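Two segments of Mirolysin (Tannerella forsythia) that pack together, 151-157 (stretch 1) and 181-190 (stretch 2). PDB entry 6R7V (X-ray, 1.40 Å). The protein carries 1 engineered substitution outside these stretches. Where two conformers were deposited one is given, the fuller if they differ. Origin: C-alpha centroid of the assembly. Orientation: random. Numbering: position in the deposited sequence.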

# COMPACT_ATOMS: atom_id res chain seq x y z
N TYR A 151 9.48 -2.20 11.61
CA TYR A 151 8.07 -1.78 11.65
C TYR A 151 7.64 -1.21 10.35
O TYR A 151 8.40 -0.49 9.68
CB TYR A 151 7.87 -0.64 12.70
CG TYR A 151 8.36 -0.96 14.10
CD1 TYR A 151 7.48 -1.44 15.07
CD2 TYR A 151 9.66 -0.66 14.49
CE1 TYR A 151 7.91 -1.67 16.38
CE2 TYR A 151 10.08 -0.83 15.81
CZ TYR A 151 9.20 -1.35 16.75
OH TYR A 151 9.64 -1.56 18.03
N LEU A 152 6.38 -1.47 10.00
CA LEU A 152 5.71 -0.71 8.94
C LEU A 152 5.15 0.52 9.61
O LEU A 152 4.31 0.44 10.51
CB LEU A 152 4.59 -1.50 8.24
CG LEU A 152 3.52 -0.67 7.46
CD1 LEU A 152 4.13 0.10 6.26
CD2 LEU A 152 2.41 -1.56 6.92
N ASN A 153 5.61 1.69 9.14
CA ASN A 153 5.16 2.99 9.62
C ASN A 153 4.05 3.52 8.73
O ASN A 153 4.25 3.64 7.51
CB ASN A 153 6.31 3.99 9.61
CG ASN A 153 7.36 3.73 10.63
OD1 ASN A 153 7.41 4.36 11.69
ND2 ASN A 153 8.23 2.78 10.34
N ILE A 154 2.88 3.80 9.33
CA ILE A 154 1.75 4.36 8.63
C ILE A 154 1.46 5.71 9.23
O ILE A 154 1.05 5.77 10.41
CB ILE A 154 0.50 3.48 8.70
CG1 ILE A 154 0.75 2.04 8.19
CG2 ILE A 154 -0.63 4.17 7.93
CD1 ILE A 154 -0.53 1.11 8.29
N TRP A 155 1.70 6.80 8.48
CA TRP A 155 1.41 8.14 8.98
C TRP A 155 0.02 8.52 8.55
O TRP A 155 -0.35 8.22 7.40
CB TRP A 155 2.44 9.14 8.44
CG TRP A 155 3.79 9.03 9.04
CD1 TRP A 155 4.29 9.80 10.05
CD2 TRP A 155 4.89 8.25 8.54
NE1 TRP A 155 5.62 9.48 10.28
CE2 TRP A 155 6.00 8.50 9.38
CE3 TRP A 155 5.03 7.31 7.50
CZ2 TRP A 155 7.25 7.92 9.16
CZ3 TRP A 155 6.26 6.70 7.31
CH2 TRP A 155 7.37 7.03 8.10
N VAL A 156 -0.77 9.13 9.45
CA VAL A 156 -2.12 9.58 9.15
C VAL A 156 -2.16 11.08 9.37
O VAL A 156 -1.75 11.53 10.45
CB VAL A 156 -3.14 8.85 10.04
CG1 VAL A 156 -4.56 9.34 9.75
CG2 VAL A 156 -3.02 7.33 9.86
N CYS A 157 -2.50 11.86 8.34
CA CYS A 157 -2.42 13.30 8.44
C CYS A 157 -3.33 13.96 7.42
O CYS A 157 -3.94 13.27 6.58
CB CYS A 157 -0.97 13.74 8.22
SG CYS A 157 -0.39 13.48 6.52
N GLY A 181 7.59 3.54 4.17
CA GLY A 181 6.29 3.40 4.80
C GLY A 181 5.21 4.00 3.95
O GLY A 181 5.40 4.20 2.72
N VAL A 182 4.05 4.26 4.59
CA VAL A 182 2.89 4.77 3.85
C VAL A 182 2.23 5.89 4.61
O VAL A 182 2.31 5.98 5.85
CB VAL A 182 1.86 3.68 3.44
CG1 VAL A 182 2.52 2.53 2.67
CG2 VAL A 182 1.08 3.15 4.63
N VAL A 183 1.63 6.82 3.84
CA VAL A 183 0.96 8.01 4.40
C VAL A 183 -0.47 7.99 3.89
O VAL A 183 -0.68 7.86 2.66
CB VAL A 183 1.69 9.32 3.99
CG1 VAL A 183 1.03 10.53 4.65
CG2 VAL A 183 3.18 9.29 4.35
N ILE A 184 -1.45 8.15 4.81
CA ILE A 184 -2.85 8.13 4.43
C ILE A 184 -3.56 9.39 4.91
O ILE A 184 -3.37 9.80 6.05
CB ILE A 184 -3.56 6.86 4.99
CG1 ILE A 184 -2.81 5.51 4.71
CG2 ILE A 184 -5.04 6.76 4.44
CD1 ILE A 184 -2.74 5.17 3.15
N HIS A 185 -4.47 9.92 4.08
CA HIS A 185 -5.27 11.08 4.50
C HIS A 185 -6.17 10.64 5.63
O HIS A 185 -6.83 9.61 5.52
CB HIS A 185 -6.11 11.53 3.29
CG HIS A 185 -6.73 12.88 3.44
ND1 HIS A 185 -7.59 13.18 4.47
CD2 HIS A 185 -6.52 14.00 2.70
CE1 HIS A 185 -7.91 14.46 4.32
NE2 HIS A 185 -7.27 15.00 3.29
N TYR A 186 -6.25 11.44 6.69
CA TYR A 186 -7.05 11.10 7.87
C TYR A 186 -8.52 10.86 7.56
O TYR A 186 -9.17 10.12 8.30
CB TYR A 186 -6.90 12.19 8.95
CG TYR A 186 -7.70 13.45 8.71
CD1 TYR A 186 -7.25 14.46 7.86
CD2 TYR A 186 -8.94 13.64 9.34
CE1 TYR A 186 -8.01 15.60 7.60
CE2 TYR A 186 -9.70 14.77 9.09
CZ TYR A 186 -9.23 15.76 8.23
OH TYR A 186 -9.96 16.90 8.03
N LYS A 187 -9.07 11.52 6.52
CA LYS A 187 -10.48 11.33 6.23
C LYS A 187 -10.76 9.99 5.60
O LYS A 187 -11.93 9.66 5.39
CB LYS A 187 -10.97 12.43 5.27
CG LYS A 187 -11.12 13.80 5.88
CD LYS A 187 -11.47 14.79 4.78
CE LYS A 187 -11.67 16.17 5.33
NZ LYS A 187 -11.85 17.16 4.23
N HIS A 188 -9.72 9.22 5.22
CA HIS A 188 -9.95 7.98 4.49
C HIS A 188 -9.15 6.84 5.12
O HIS A 188 -8.62 5.98 4.42
CB HIS A 188 -9.59 8.21 3.01
CG HIS A 188 -10.38 9.36 2.43
ND1 HIS A 188 -11.75 9.29 2.31
CD2 HIS A 188 -9.97 10.58 2.02
CE1 HIS A 188 -12.14 10.46 1.82
NE2 HIS A 188 -11.11 11.27 1.62
N PHE A 189 -9.07 6.86 6.45
CA PHE A 189 -8.37 5.86 7.24
C PHE A 189 -9.38 5.11 8.06
O PHE A 189 -10.23 5.73 8.73
CB PHE A 189 -7.30 6.51 8.15
CG PHE A 189 -6.24 5.57 8.64
CD1 PHE A 189 -6.29 5.05 9.93
CD2 PHE A 189 -5.24 5.12 7.78
CE1 PHE A 189 -5.30 4.16 10.37
CE2 PHE A 189 -4.27 4.22 8.23
CZ PHE A 189 -4.28 3.79 9.53
N GLY A 190 -9.31 3.79 8.01
CA GLY A 190 -10.28 2.97 8.73
C GLY A 190 -11.56 2.77 7.96
O GLY A 190 -11.76 3.33 6.87

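Stretch 1 (strand 152-157) and the strand ending at His185 in stretch 2 run parallel, their axes 4.6 Å apart at closest approach and their N-to-C directions 26° apart. Five backbone hydrogen bonds join them, zigzagging as parallel pairing requires: Val182 N to Asn153 O (3.0 Å), Trp155 N to Val182 O (2.8 Å), Ile184 N to Trp155 O (2.8 Å), Cys157 N to Ile184 O (3.2 Å) and, just past the strand, Tyr186 N to Cys157 O (2.9 Å). The same carbonyls also receive CA-H contacts, as from Ile154 CA to Val182 O (3.3 Å).

Ile154, Val156, Val182 and Ile184 share one face of the sheet. There Ile154 CG1 meets Val182 CG2 at 3.7 Å, and Ile154 CG2 lies 4.1 Å from Ile184 CG1. Phe189, brought back by the turn after the strand, packs over Ile154 and Val156: Val156 CG2 sits almost squarely over its ring, 3.6 Å from the centroid and 6° off the normal, a CH-pi contact, while Ile154 CG2 reaches Phe189 CE2 at 3.7 Å. The other methyl, Val156 CG1, fits against the bend at Tyr186, 3.8 Å from Tyr186 CB.

Trp155 and Val183 occupy the opposite face, with Trp155 CE3 4.2 Å from Val183 CG2. Cys157 SG packs 3.8 Å from Val183 CG1. The indole edge fills the space beside Gly181, with Trp155 CZ3 4.1 Å from Gly181 CA. A CB there would lie 2.9 Å from Trp155 CZ3 and 2.5 Å from Asn153 O, both clashes; the backbone angles of Gly181 independently call for glycine. Leu152 CD1 reaches the same residue, 4.2 Å from Gly181 CA. Together the stretches bury 587 Å², summed over both sides.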